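Local coordinates for protein glutathione S-transferase (Legionella pneumophila subsp. pneumophila str. Philadelphia 1, PDB 3NIV) that probably isomerises maleylacetoacetate with the help of glutathione and transfers glutathione to other substrates, as zeta-class glutathione transferases do, at residues A[16-21]-A[28-33]; A[64-69]-A[73-78]; A[140-145]-A[173-178]; A[169-174]-A[189-194]. All coordinates share one frame; numbering follows the deposited sequence.

Contact 1 of 4, residues A[16-21]-A[28-33]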
loop_
_atom_site.group_PDB
_atom_site.type_symbol
_atom_site.label_atom_id
_atom_site.label_comp_id
_atom_site.label_asym_id
_atom_site.label_seq_id
_atom_site.Cartn_x
_atom_site.Cartn_y
_atom_site.Cartn_z
ATOM N N ARG A 16 -12.402 -5.623 -0.402
ATOM C CA ARG A 16 -12.063 -4.694 -1.487
ATOM C C ARG A 16 -12.159 -5.354 -2.850
ATOM O O ARG A 16 -12.823 -4.854 -3.758
ATOM C CB ARG A 16 -10.633 -4.199 -1.346
ATOM C CG ARG A 16 -10.321 -3.563 -0.043
ATOM C CD ARG A 16 -8.822 -3.451 0.099
ATOM N NE ARG A 16 -8.497 -2.977 1.432
ATOM C CZ ARG A 16 -7.270 -2.936 1.919
ATOM N NH1 ARG A 16 -6.265 -3.345 1.164
ATOM N NH2 ARG A 16 -7.060 -2.487 3.150
ATOM N N VAL A 17 -11.454 -6.467 -3.004
ATOM C CA VAL A 17 -11.477 -7.164 -4.270
ATOM C C VAL A 17 -12.897 -7.516 -4.676
ATOM O O VAL A 17 -13.283 -7.296 -5.811
ATOM C CB VAL A 17 -10.615 -8.422 -4.251
ATOM C CG1 VAL A 17 -10.644 -9.082 -5.618
ATOM C CG2 VAL A 17 -9.191 -8.066 -3.878
ATOM N N ARG A 18 -13.679 -8.053 -3.748
ATOM C CA ARG A 18 -15.052 -8.439 -4.066
ATOM C C ARG A 18 -15.882 -7.272 -4.592
ATOM O O ARG A 18 -16.579 -7.422 -5.596
ATOM C CB ARG A 18 -15.732 -9.150 -2.892
ATOM C CG ARG A 18 -15.174 -10.560 -2.651
ATOM C CD ARG A 18 -16.047 -11.376 -1.715
ATOM N NE ARG A 18 -16.397 -10.623 -0.521
ATOM C CZ ARG A 18 -15.728 -10.680 0.626
ATOM N NH1 ARG A 18 -14.668 -11.472 0.742
ATOM N NH2 ARG A 18 -16.133 -9.955 1.664
ATOM N N ILE A 19 -15.788 -6.113 -3.939
ATOM C CA ILE A 19 -16.443 -4.896 -4.434
ATOM C C ILE A 19 -15.969 -4.505 -5.843
ATOM O O ILE A 19 -16.775 -4.239 -6.737
ATOM C CB ILE A 19 -16.187 -3.687 -3.512
ATOM C CG1 ILE A 19 -16.440 -4.052 -2.044
ATOM C CG2 ILE A 19 -17.010 -2.476 -3.984
ATOM C CD1 ILE A 19 -16.505 -2.867 -1.102
ATOM N N ALA A 20 -14.653 -4.453 -6.024
ATOM C CA ALA A 20 -14.074 -4.077 -7.304
ATOM C C ALA A 20 -14.607 -4.957 -8.427
ATOM O O ALA A 20 -14.915 -4.468 -9.514
ATOM C CB ALA A 20 -12.561 -4.160 -7.245
ATOM N N LEU A 21 -14.701 -6.257 -8.165
ATOM C CA LEU A 21 -15.157 -7.187 -9.189
ATOM C C LEU A 21 -16.617 -6.941 -9.564
ATOM O O LEU A 21 -17.011 -7.115 -10.716
ATOM C CB LEU A 21 -14.936 -8.638 -8.746
ATOM C CG LEU A 21 -13.485 -9.131 -8.818
ATOM C CD1 LEU A 21 -13.273 -10.467 -8.102
ATOM C CD2 LEU A 21 -13.030 -9.226 -10.263
ATOM N N TYR A 28 -16.466 -13.510 -12.658
ATOM C CA TYR A 28 -15.420 -14.316 -12.054
ATOM C C TYR A 28 -15.994 -15.511 -11.329
ATOM O O TYR A 28 -17.154 -15.863 -11.508
ATOM C CB TYR A 28 -14.579 -13.496 -11.084
ATOM C CG TYR A 28 -15.329 -12.964 -9.877
ATOM C CD1 TYR A 28 -15.081 -13.455 -8.600
ATOM C CD2 TYR A 28 -16.268 -11.955 -10.017
ATOM C CE1 TYR A 28 -15.756 -12.950 -7.496
ATOM C CE2 TYR A 28 -16.944 -11.448 -8.928
ATOM C CZ TYR A 28 -16.687 -11.943 -7.671
ATOM O OH TYR A 28 -17.370 -11.412 -6.598
ATOM N N GLU A 29 -15.166 -16.109 -10.482
ATOM C CA GLU A 29 -15.487 -17.375 -9.853
ATOM C C GLU A 29 -14.779 -17.494 -8.508
ATOM O O GLU A 29 -13.546 -17.495 -8.440
ATOM C CB GLU A 29 -15.066 -18.507 -10.780
ATOM C CG GLU A 29 -14.923 -19.844 -10.110
ATOM C CD GLU A 29 -14.906 -20.977 -11.113
ATOM O OE1 GLU A 29 -14.512 -20.738 -12.280
ATOM O OE2 GLU A 29 -15.295 -22.104 -10.732
ATOM N N LYS A 30 -15.573 -17.605 -7.448
ATOM C CA LYS A 30 -15.079 -17.520 -6.079
ATOM C C LYS A 30 -14.678 -18.884 -5.518
ATOM O O LYS A 30 -15.260 -19.908 -5.863
ATOM C CB LYS A 30 -16.136 -16.850 -5.181
ATOM C CG LYS A 30 -15.600 -16.320 -3.846
ATOM C CD LYS A 30 -16.429 -15.158 -3.301
ATOM C CE LYS A 30 -17.877 -15.575 -3.081
ATOM N NZ LYS A 30 -17.985 -16.881 -2.341
ATOM N N ILE A 31 -13.666 -18.882 -4.663
ATOM C CA ILE A 31 -13.189 -20.090 -4.014
ATOM C C ILE A 31 -12.898 -19.792 -2.553
ATOM O O ILE A 31 -11.882 -19.177 -2.229
ATOM C CB ILE A 31 -11.912 -20.630 -4.672
ATOM C CG1 ILE A 31 -12.226 -21.157 -6.073
ATOM C CG2 ILE A 31 -11.291 -21.726 -3.809
ATOM C CD1 ILE A 31 -11.168 -22.075 -6.627
ATOM N N GLU A 32 -13.791 -20.235 -1.675
ATOM C CA GLU A 32 -13.693 -19.900 -0.258
ATOM C C GLU A 32 -12.755 -20.817 0.498
ATOM O O GLU A 32 -12.948 -22.029 0.524
ATOM C CB GLU A 32 -15.073 -19.904 0.386
ATOM C CG GLU A 32 -15.993 -18.877 -0.206
ATOM C CD GLU A 32 -15.574 -17.469 0.138
ATOM O OE1 GLU A 32 -14.794 -17.287 1.104
ATOM O OE2 GLU A 32 -16.033 -16.539 -0.556
ATOM N N VAL A 33 -11.739 -20.216 1.110
ATOM C CA VAL A 33 -10.747 -20.936 1.892
ATOM C C VAL A 33 -10.574 -20.291 3.262
ATOM O O VAL A 33 -11.223 -19.296 3.566
ATOM C CB VAL A 33 -9.373 -20.931 1.197
ATOM C CG1 VAL A 33 -9.502 -21.333 -0.262
ATOM C CG2 VAL A 33 -8.711 -19.564 1.331
#
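L21 lies across the ring of Y28, its methyl CD1 over the middle of one aromatic face. This is a CH-pi contact, with CD1 3.5 Å from the centroid of the Y28 ring and only 9° off the ring normal. The same leucine touches a second time further back, where L21 CB sits 3.5 Å from Y28 CE2; CD1 covers the centre of the ring while CB lies by the CE2 side. The tyrosine reaches this place because its CG stands between its own backbone N and carbonyl carbon (chi1 64°), which swings the ring back against the helix. The hydroxyl end lies near the backbone of R18, Y28 OH 4.2 Å from R18 O, too far for a bond.

One turn earlier on the helix, the aliphatic part of R18 meets that of K30, CD to CD at 4.1 Å. The two charged ends part company from there. The K30 chain bends at chi3 and chi4 and brings NZ to 2.7 Å from OE2 of E32 on the same strand, a salt bridge made on the anti lone pair of that oxygen. R18 turns instead at chi3, and its guanidinium is held by a salt bridge to D7 and a hydrogen bond to the carbonyl of A207. The other methyl of L21, CD2, packs on L76 of helix 69-79.

Strand 5-7, helix 12-23 and strand 30-32 form a right-handed beta-alpha-beta unit, and this packing of the helix on the strand and on the loop leading into it belongs to the thioredoxin-like N-terminal domain of glutathione transferases.

Contact 2 of 4, residues A[64-69]-A[73-78]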
loop_
_atom_site.group_PDB
_atom_site.type_symbol
_atom_site.label_atom_id
_atom_site.label_comp_id
_atom_site.label_asym_id
_atom_site.label_seq_id
_atom_site.Cartn_x
_atom_site.Cartn_y
_atom_site.Cartn_z
ATOM N N GLN A 64 -1.908 -18.572 -13.795
ATOM C CA GLN A 64 -1.071 -17.500 -13.255
ATOM C C GLN A 64 -1.700 -16.814 -12.037
ATOM O O GLN A 64 -2.798 -16.263 -12.117
ATOM C CB GLN A 64 -0.736 -16.478 -14.338
ATOM C CG GLN A 64 0.256 -16.999 -15.365
ATOM C CD GLN A 64 0.885 -15.887 -16.184
ATOM O OE1 GLN A 64 0.191 -15.134 -16.881
ATOM N NE2 GLN A 64 2.209 -15.773 -16.100
ATOM N N ILE A 65 -0.986 -16.850 -10.914
ATOM C CA ILE A 65 -1.508 -16.337 -9.656
ATOM C C ILE A 65 -0.958 -14.964 -9.295
ATOM O O ILE A 65 0.239 -14.712 -9.414
ATOM C CB ILE A 65 -1.250 -17.312 -8.488
ATOM C CG1 ILE A 65 -1.434 -16.600 -7.144
ATOM C CG2 ILE A 65 0.134 -17.888 -8.576
ATOM C CD1 ILE A 65 -1.055 -17.445 -5.938
ATOM N N LEU A 66 -1.856 -14.096 -8.832
ATOM C CA LEU A 66 -1.532 -12.717 -8.494
ATOM C C LEU A 66 -2.094 -12.308 -7.123
ATOM O O LEU A 66 -3.286 -12.452 -6.863
ATOM C CB LEU A 66 -2.090 -11.791 -9.577
ATOM C CG LEU A 66 -1.957 -10.283 -9.369
ATOM C CD1 LEU A 66 -0.498 -9.856 -9.467
ATOM C CD2 LEU A 66 -2.828 -9.521 -10.379
ATOM N N SER A 67 -1.225 -11.779 -6.265
ATOM C CA SER A 67 -1.586 -11.374 -4.913
ATOM C C SER A 67 -1.624 -9.863 -4.764
ATOM O O SER A 67 -1.285 -9.123 -5.691
ATOM C CB SER A 67 -0.561 -11.908 -3.915
ATOM O OG SER A 67 0.033 -13.090 -4.403
ATOM N N GLN A 68 -2.006 -9.430 -3.563
ATOM C CA GLN A 68 -2.057 -8.026 -3.174
ATOM C C GLN A 68 -3.275 -7.331 -3.761
ATOM O O GLN A 68 -3.337 -7.061 -4.961
ATOM C CB GLN A 68 -0.771 -7.284 -3.532
ATOM C CG GLN A 68 0.451 -7.745 -2.755
ATOM C CD GLN A 68 0.376 -7.411 -1.268
ATOM O OE1 GLN A 68 -0.286 -6.457 -0.864
ATOM N NE2 GLN A 68 1.074 -8.189 -0.451
ATOM N N SER A 69 -4.231 -7.032 -2.892
ATOM C CA SER A 69 -5.518 -6.477 -3.298
ATOM C C SER A 69 -5.412 -5.233 -4.178
ATOM O O SER A 69 -6.133 -5.122 -5.169
ATOM C CB SER A 69 -6.410 -6.220 -2.071
ATOM O OG SER A 69 -5.788 -5.350 -1.138
ATOM N N ILE A 73 -6.547 -5.176 -8.058
ATOM C CA ILE A 73 -7.540 -4.232 -8.539
ATOM C C ILE A 73 -7.032 -3.474 -9.766
ATOM O O ILE A 73 -7.761 -3.294 -10.743
ATOM C CB ILE A 73 -7.982 -3.283 -7.403
ATOM C CG1 ILE A 73 -8.910 -4.038 -6.438
ATOM C CG2 ILE A 73 -8.652 -2.058 -7.965
ATOM C CD1 ILE A 73 -9.041 -3.410 -5.073
ATOM N N ASP A 74 -5.771 -3.058 -9.719
ATOM C CA ASP A 74 -5.161 -2.337 -10.830
ATOM C C ASP A 74 -5.097 -3.193 -12.095
ATOM O O ASP A 74 -5.254 -2.688 -13.208
ATOM C CB ASP A 74 -3.770 -1.828 -10.438
ATOM C CG ASP A 74 -3.821 -0.513 -9.658
ATOM O OD1 ASP A 74 -4.889 0.143 -9.627
ATOM O OD2 ASP A 74 -2.781 -0.121 -9.084
ATOM N N TYR A 75 -4.880 -4.492 -11.912
ATOM C CA TYR A 75 -4.926 -5.448 -13.017
ATOM C C TYR A 75 -6.318 -5.449 -13.649
ATOM O O TYR A 75 -6.465 -5.250 -14.852
ATOM C CB TYR A 75 -4.542 -6.858 -12.536
ATOM C CG TYR A 75 -4.640 -7.931 -13.604
ATOM C CD1 TYR A 75 -3.581 -8.181 -14.468
ATOM C CD2 TYR A 75 -5.788 -8.703 -13.739
ATOM C CE1 TYR A 75 -3.672 -9.164 -15.449
ATOM C CE2 TYR A 75 -5.885 -9.682 -14.714
ATOM C CZ TYR A 75 -4.827 -9.907 -15.563
ATOM O OH TYR A 75 -4.923 -10.879 -16.532
ATOM N N LEU A 76 -7.339 -5.664 -12.832
ATOM C CA LEU A 76 -8.704 -5.640 -13.327
ATOM C C LEU A 76 -8.934 -4.350 -14.090
ATOM O O LEU A 76 -9.359 -4.364 -15.240
ATOM C CB LEU A 76 -9.699 -5.765 -12.174
ATOM C CG LEU A 76 -9.522 -7.040 -11.346
ATOM C CD1 LEU A 76 -10.439 -7.051 -10.139
ATOM C CD2 LEU A 76 -9.739 -8.284 -12.205
ATOM N N GLU A 77 -8.625 -3.237 -13.441
ATOM C CA GLU A 77 -8.757 -1.915 -14.034
ATOM C C GLU A 77 -8.086 -1.812 -15.412
ATOM O O GLU A 77 -8.554 -1.083 -16.283
ATOM C CB GLU A 77 -8.151 -0.883 -13.084
ATOM C CG GLU A 77 -8.452 0.556 -13.441
ATOM C CD GLU A 77 -9.897 0.965 -13.144
ATOM O OE1 GLU A 77 -10.832 0.179 -13.416
ATOM O OE2 GLU A 77 -10.088 2.100 -12.658
ATOM N N GLU A 78 -7.001 -2.551 -15.606
ATOM C CA GLU A 78 -6.243 -2.482 -16.850
ATOM C C GLU A 78 -6.850 -3.343 -17.961
ATOM O O GLU A 78 -6.983 -2.894 -19.099
ATOM C CB GLU A 78 -4.767 -2.833 -16.598
ATOM C CG GLU A 78 -3.983 -3.217 -17.843
ATOM C CD GLU A 78 -2.692 -2.425 -17.972
ATOM O OE1 GLU A 78 -2.507 -1.484 -17.175
ATOM O OE2 GLU A 78 -1.879 -2.723 -18.874
#
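Edge strand 64-67 of the thioredoxin-like sheet runs into helix 69-79 here, the last strand and helix of the N-terminal domain, and L66 packs on Y75 between them. The strand begins with Q64, which packs on F91 of the second subunit. Two residues on, L66 points from the strand to the helix, with CG anti to the backbone N (chi1 175°), and its methyl CD2 comes to 3.8 Å from Y75 CB. The same methyl is 4.0 Å from Y75 CG, so it meets the root of the tyrosine rather than the far end of the ring, and it approaches the ring plane obliquely. Strand 58-61 backs this packing through I61, which touches Y75, while A94 of the second subunit packs on both L66 and Y75.

The next two residues face the dimer partner: S67 OG bonds to K148 and Q68 NE2 to D106, both of the second subunit. Q68 also occupies the N-cap position, right before the helix. S69 opens the first turn, and its hydroxyl is tied to R16 NH1 of helix 12-23, linking two helices on the same sheet. Its carbonyl accepts the backbone N-H of I73, I73 N to S69 O 2.9 Å, the i to i+4 bond that joins the two segments within the first turn of the helix.

The side chain of I73 crowds the same oxygen. With CG1 lying beside its own backbone N, I73 places CG1 3.2 Å and CD1 3.4 Å from S69 O.

Contact 3 of 4, residues A[140-145]-A[173-178]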
loop_
_atom_site.group_PDB
_atom_site.type_symbol
_atom_site.label_atom_id
_atom_site.label_comp_id
_atom_site.label_asym_id
_atom_site.label_seq_id
_atom_site.Cartn_x
_atom_site.Cartn_y
_atom_site.Cartn_z
ATOM N N THR A 140 -6.328 8.017 13.557
ATOM C CA THR A 140 -5.320 8.652 12.732
ATOM C C THR A 140 -5.678 8.565 11.255
ATOM O O THR A 140 -5.585 9.555 10.533
ATOM C CB THR A 140 -3.944 8.027 12.965
ATOM O OG1 THR A 140 -3.609 8.152 14.350
ATOM C CG2 THR A 140 -2.892 8.756 12.148
ATOM N N GLY A 141 -6.093 7.376 10.824
ATOM C CA GLY A 141 -6.469 7.125 9.446
ATOM C C GLY A 141 -7.740 7.819 8.996
ATOM O O GLY A 141 -7.823 8.326 7.880
ATOM N N PHE A 142 -8.744 7.855 9.858
ATOM C CA PHE A 142 -9.985 8.527 9.484
ATOM C C PHE A 142 -9.847 10.052 9.534
ATOM O O PHE A 142 -10.434 10.754 8.718
ATOM C CB PHE A 142 -11.157 8.022 10.321
ATOM C CG PHE A 142 -11.605 6.637 9.948
ATOM C CD1 PHE A 142 -11.569 6.216 8.632
ATOM C CD2 PHE A 142 -12.072 5.757 10.908
ATOM C CE1 PHE A 142 -11.991 4.928 8.279
ATOM C CE2 PHE A 142 -12.495 4.472 10.559
ATOM C CZ PHE A 142 -12.454 4.061 9.245
ATOM N N ASP A 143 -9.062 10.558 10.479
ATOM C CA ASP A 143 -8.755 11.977 10.507
ATOM C C ASP A 143 -8.201 12.364 9.142
ATOM O O ASP A 143 -8.710 13.273 8.483
ATOM C CB ASP A 143 -7.712 12.294 11.579
ATOM C CG ASP A 143 -8.289 12.303 12.984
ATOM O OD1 ASP A 143 -9.508 12.073 13.134
ATOM O OD2 ASP A 143 -7.518 12.544 13.945
ATOM N N ALA A 144 -7.154 11.665 8.711
ATOM C CA ALA A 144 -6.472 12.040 7.479
ATOM C C ALA A 144 -7.414 11.901 6.295
ATOM O O ALA A 144 -7.466 12.761 5.419
ATOM C CB ALA A 144 -5.219 11.205 7.277
ATOM N N PHE A 145 -8.176 10.819 6.280
ATOM C CA PHE A 145 -9.091 10.570 5.178
ATOM C C PHE A 145 -10.206 11.623 5.062
ATOM O O PHE A 145 -10.545 12.062 3.967
ATOM C CB PHE A 145 -9.690 9.179 5.330
ATOM C CG PHE A 145 -10.264 8.624 4.069
ATOM C CD1 PHE A 145 -11.523 9.008 3.637
ATOM C CD2 PHE A 145 -9.558 7.705 3.326
ATOM C CE1 PHE A 145 -12.058 8.488 2.471
ATOM C CE2 PHE A 145 -10.078 7.180 2.169
ATOM C CZ PHE A 145 -11.340 7.573 1.742
ATOM N N PRO A 173 -14.806 -1.306 3.416
ATOM C CA PRO A 173 -14.264 -2.364 4.286
ATOM C C PRO A 173 -13.595 -1.823 5.557
ATOM O O PRO A 173 -13.769 -2.400 6.625
ATOM C CB PRO A 173 -13.254 -3.083 3.384
ATOM C CG PRO A 173 -13.759 -2.830 1.997
ATOM C CD PRO A 173 -14.324 -1.430 2.030
ATOM N N GLN A 174 -12.874 -0.716 5.459
ATOM C CA GLN A 174 -12.256 -0.129 6.644
ATOM C C GLN A 174 -13.275 0.304 7.710
ATOM O O GLN A 174 -13.040 0.144 8.901
ATOM C CB GLN A 174 -11.371 1.058 6.259
ATOM C CG GLN A 174 -10.458 1.529 7.381
ATOM C CD GLN A 174 -9.558 0.419 7.922
ATOM O OE1 GLN A 174 -9.585 0.125 9.108
ATOM N NE2 GLN A 174 -8.762 -0.201 7.046
ATOM N N VAL A 175 -14.396 0.866 7.266
ATOM C CA VAL A 175 -15.429 1.354 8.162
ATOM C C VAL A 175 -16.143 0.161 8.809
ATOM O O VAL A 175 -16.499 0.193 9.980
ATOM C CB VAL A 175 -16.427 2.249 7.402
ATOM C CG1 VAL A 175 -17.644 2.589 8.267
ATOM C CG2 VAL A 175 -15.731 3.515 6.929
ATOM N N TYR A 176 -16.326 -0.896 8.033
ATOM C CA TYR A 176 -16.828 -2.155 8.547
ATOM C C TYR A 176 -15.997 -2.629 9.755
ATOM O O TYR A 176 -16.547 -2.935 10.817
ATOM C CB TYR A 176 -16.803 -3.185 7.423
ATOM C CG TYR A 176 -17.173 -4.597 7.818
ATOM C CD1 TYR A 176 -16.206 -5.482 8.270
ATOM C CD2 TYR A 176 -18.476 -5.058 7.698
ATOM C CE1 TYR A 176 -16.528 -6.768 8.615
ATOM C CE2 TYR A 176 -18.804 -6.353 8.044
ATOM C CZ TYR A 176 -17.822 -7.201 8.498
ATOM O OH TYR A 176 -18.120 -8.496 8.841
ATOM N N ASN A 177 -14.676 -2.675 9.589
ATOM C CA ASN A 177 -13.767 -3.019 10.681
ATOM C C ASN A 177 -13.952 -2.156 11.919
ATOM O O ASN A 177 -13.884 -2.642 13.047
ATOM C CB ASN A 177 -12.318 -2.890 10.215
ATOM C CG ASN A 177 -11.857 -4.090 9.433
ATOM O OD1 ASN A 177 -12.551 -5.101 9.370
ATOM N ND2 ASN A 177 -10.677 -3.991 8.828
ATOM N N ALA A 178 -14.168 -0.865 11.694
ATOM C CA ALA A 178 -14.296 0.098 12.779
ATOM C C ALA A 178 -15.521 -0.184 13.672
ATOM O O ALA A 178 -15.422 -0.173 14.903
ATOM C CB ALA A 178 -14.344 1.507 12.218
#
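F142 reaches from helix 127-149 to helix 166-180 inside the all-helical C-terminal domain of the glutathione transferase fold. Its CB points at the other helix, and with CG anti to the carbonyl carbon (chi1 -73°) the ring extends toward that helix. The far rim does the touching. CE1 and CZ press on the aliphatic part of Q174, with CZ 3.7 Å from Q174 CG. CZ also meets V175, 4.0 Å from V175 CG2; both carbons meet the ring obliquely.

The segment axes come no closer than 12.2 Å and run at 139° to each other, a wide separation that a single large aromatic bridges. CG of Q174, anti to its backbone N (chi1 -167°), presents the methylene, and the bend at chi2 sets the amide, whose plane stands well inclined to the phenyl plane. Y188, M107, M185 and I191 also touch F142, the first with its own ring inclined to it. F145, one turn further along, packs on helices 90-106 and 189-198. At the edge of the phenyl ring, in its plane, A178 CB lies 3.9 Å from F142 CE2.

Contact 4 of 4, residues A[169-174]-A[189-194]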
loop_
_atom_site.group_PDB
_atom_site.type_symbol
_atom_site.label_atom_id
_atom_site.label_comp_id
_atom_site.label_asym_id
_atom_site.label_seq_id
_atom_site.Cartn_x
_atom_site.Cartn_y
_atom_site.Cartn_z
ATOM N N VAL A 169 -14.098 2.025 -2.695
ATOM C CA VAL A 169 -13.888 0.595 -2.637
ATOM C C VAL A 169 -13.050 0.212 -1.415
ATOM O O VAL A 169 -13.302 -0.814 -0.787
ATOM C CB VAL A 169 -13.204 0.076 -3.903
ATOM C CG1 VAL A 169 -12.862 -1.406 -3.739
ATOM C CG2 VAL A 169 -14.085 0.308 -5.112
ATOM N N CYS A 170 -12.064 1.038 -1.070
ATOM C CA CYS A 170 -11.213 0.745 0.083
ATOM C C CYS A 170 -11.798 1.253 1.396
ATOM O O CYS A 170 -11.496 0.722 2.460
ATOM C CB CYS A 170 -9.804 1.305 -0.115
ATOM S SG CYS A 170 -8.910 0.518 -1.463
ATOM N N LEU A 171 -12.640 2.275 1.312
ATOM C CA LEU A 171 -13.209 2.908 2.500
ATOM C C LEU A 171 -14.240 2.032 3.206
ATOM O O LEU A 171 -14.206 1.878 4.429
ATOM C CB LEU A 171 -13.849 4.243 2.133
ATOM C CG LEU A 171 -14.512 4.989 3.290
ATOM C CD1 LEU A 171 -13.513 5.205 4.418
ATOM C CD2 LEU A 171 -15.101 6.326 2.827
ATOM N N ILE A 172 -15.154 1.458 2.434
ATOM C CA ILE A 172 -16.235 0.670 3.015
ATOM C C ILE A 172 -15.730 -0.469 3.916
ATOM O O ILE A 172 -16.146 -0.571 5.059
ATOM C CB ILE A 172 -17.263 0.214 1.939
ATOM C CG1 ILE A 172 -18.253 1.340 1.662
ATOM C CG2 ILE A 172 -18.028 -1.011 2.375
ATOM C CD1 ILE A 172 -17.619 2.665 1.254
ATOM N N PRO A 173 -14.806 -1.306 3.416
ATOM C CA PRO A 173 -14.264 -2.364 4.286
ATOM C C PRO A 173 -13.595 -1.823 5.557
ATOM O O PRO A 173 -13.769 -2.400 6.625
ATOM C CB PRO A 173 -13.254 -3.083 3.384
ATOM C CG PRO A 173 -13.759 -2.830 1.997
ATOM C CD PRO A 173 -14.324 -1.430 2.030
ATOM N N GLN A 174 -12.874 -0.716 5.459
ATOM C CA GLN A 174 -12.256 -0.129 6.644
ATOM C C GLN A 174 -13.275 0.304 7.710
ATOM O O GLN A 174 -13.040 0.144 8.901
ATOM C CB GLN A 174 -11.371 1.058 6.259
ATOM C CG GLN A 174 -10.458 1.529 7.381
ATOM C CD GLN A 174 -9.558 0.419 7.922
ATOM O OE1 GLN A 174 -9.585 0.125 9.108
ATOM N NE2 GLN A 174 -8.762 -0.201 7.046
ATOM N N PRO A 189 -18.345 12.796 9.543
ATOM C CA PRO A 189 -19.651 12.932 8.886
ATOM C C PRO A 189 -19.632 12.566 7.398
ATOM O O PRO A 189 -20.503 11.822 6.945
ATOM C CB PRO A 189 -19.970 14.422 9.039
ATOM C CG PRO A 189 -19.074 14.914 10.119
ATOM C CD PRO A 189 -17.866 14.071 10.105
ATOM N N ILE A 190 -18.662 13.089 6.650
ATOM C CA ILE A 190 -18.621 12.837 5.212
ATOM C C ILE A 190 -18.422 11.356 4.962
ATOM O O ILE A 190 -19.062 10.761 4.089
ATOM C CB ILE A 190 -17.499 13.606 4.505
ATOM C CG1 ILE A 190 -17.578 15.102 4.805
ATOM C CG2 ILE A 190 -17.556 13.356 3.006
ATOM C CD1 ILE A 190 -16.526 15.918 4.054
ATOM N N ILE A 191 -17.530 10.767 5.747
ATOM C CA ILE A 191 -17.275 9.338 5.665
ATOM C C ILE A 191 -18.517 8.533 6.028
ATOM O O ILE A 191 -18.895 7.590 5.326
ATOM C CB ILE A 191 -16.110 8.927 6.585
ATOM C CG1 ILE A 191 -14.777 9.152 5.854
ATOM C CG2 ILE A 191 -16.269 7.476 7.011
ATOM C CD1 ILE A 191 -13.543 9.190 6.764
ATOM N N ASN A 192 -19.145 8.912 7.133
ATOM C CA ASN A 192 -20.383 8.271 7.563
ATOM C C ASN A 192 -21.460 8.322 6.471
ATOM O O ASN A 192 -22.183 7.347 6.271
ATOM C CB ASN A 192 -20.880 8.867 8.891
ATOM C CG ASN A 192 -19.983 8.490 10.062
ATOM O OD1 ASN A 192 -19.253 7.499 9.990
ATOM N ND2 ASN A 192 -20.029 9.269 11.141
ATOM N N GLU A 193 -21.538 9.443 5.753
ATOM C CA GLU A 193 -22.484 9.586 4.646
ATOM C C GLU A 193 -22.144 8.677 3.482
ATOM O O GLU A 193 -23.030 8.007 2.940
ATOM C CB GLU A 193 -22.502 11.018 4.126
ATOM C CG GLU A 193 -22.974 12.051 5.107
ATOM C CD GLU A 193 -22.705 13.461 4.614
ATOM O OE1 GLU A 193 -22.014 13.612 3.576
ATOM O OE2 GLU A 193 -23.182 14.418 5.266
ATOM N N ILE A 194 -20.871 8.683 3.079
ATOM C CA ILE A 194 -20.414 7.895 1.935
ATOM C C ILE A 194 -20.638 6.417 2.176
ATOM O O ILE A 194 -21.168 5.707 1.320
ATOM C CB ILE A 194 -18.902 8.098 1.671
ATOM C CG1 ILE A 194 -18.614 9.538 1.251
ATOM C CG2 ILE A 194 -18.415 7.136 0.606
ATOM C CD1 ILE A 194 -17.132 9.891 1.214
#
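Extended at chi1 (179°) and turned at chi2 (56°), L171 stretches away from helix 166-180 and sets its methyl CD2 between two isoleucines of helix 189-198. I191 has CG1 beside its backbone N, anti to the carbonyl carbon, which brings that methylene to 4.2 Å from L171 CD2, the two side chains crossing at a slant. I194 has the same branch arrangement, but here it is the short branch that makes the contact: I194 CG2 lies 4.1 Å from L171 CD2, the two side chains crossing at about a right angle.

One leucine methyl therefore fills the step between residues i and i+3 of the neighbouring helix. The contact is wholly apolar and buried, at ordinary van der Waals spacing. I172 adds some cover beside it and packs on Y15 and L199. F145 of helix 127-149 lies against L171 as well.

The start of helix 189-198 is pinned separately, by the carboxylate of E146 accepting the backbone N-H groups of I190 and I191. Just past L171, helix 166-180 is kinked at P173, whose nitrogen carries no hydrogen for the turn before. Packing of this kind, aliphatic side chains meeting between helices, builds the hydrophobic interior of the helical C-terminal domain of glutathione transferases.

In the fold
Contacts 1 and 2 both hold helices to the thioredoxin-like sheet, at its two outer strands, and they meet through the bond of R16 to S69 and through packing of A20 on I73. Contact 1 is partly exposed and mixes a CH-pi overlap with charged side chains, whereas contact 2 is buried and adds a backbone bond, with the second subunit beside it. Contacts 3 and 4 are buried and apolar, share helix 166-180, and lie with centres about 7 Å apart; F145 and V175 of contact 3 pack on I191 of contact 4. P173, common to both, also touches R16 and I19 of contact 1, joining the two domains.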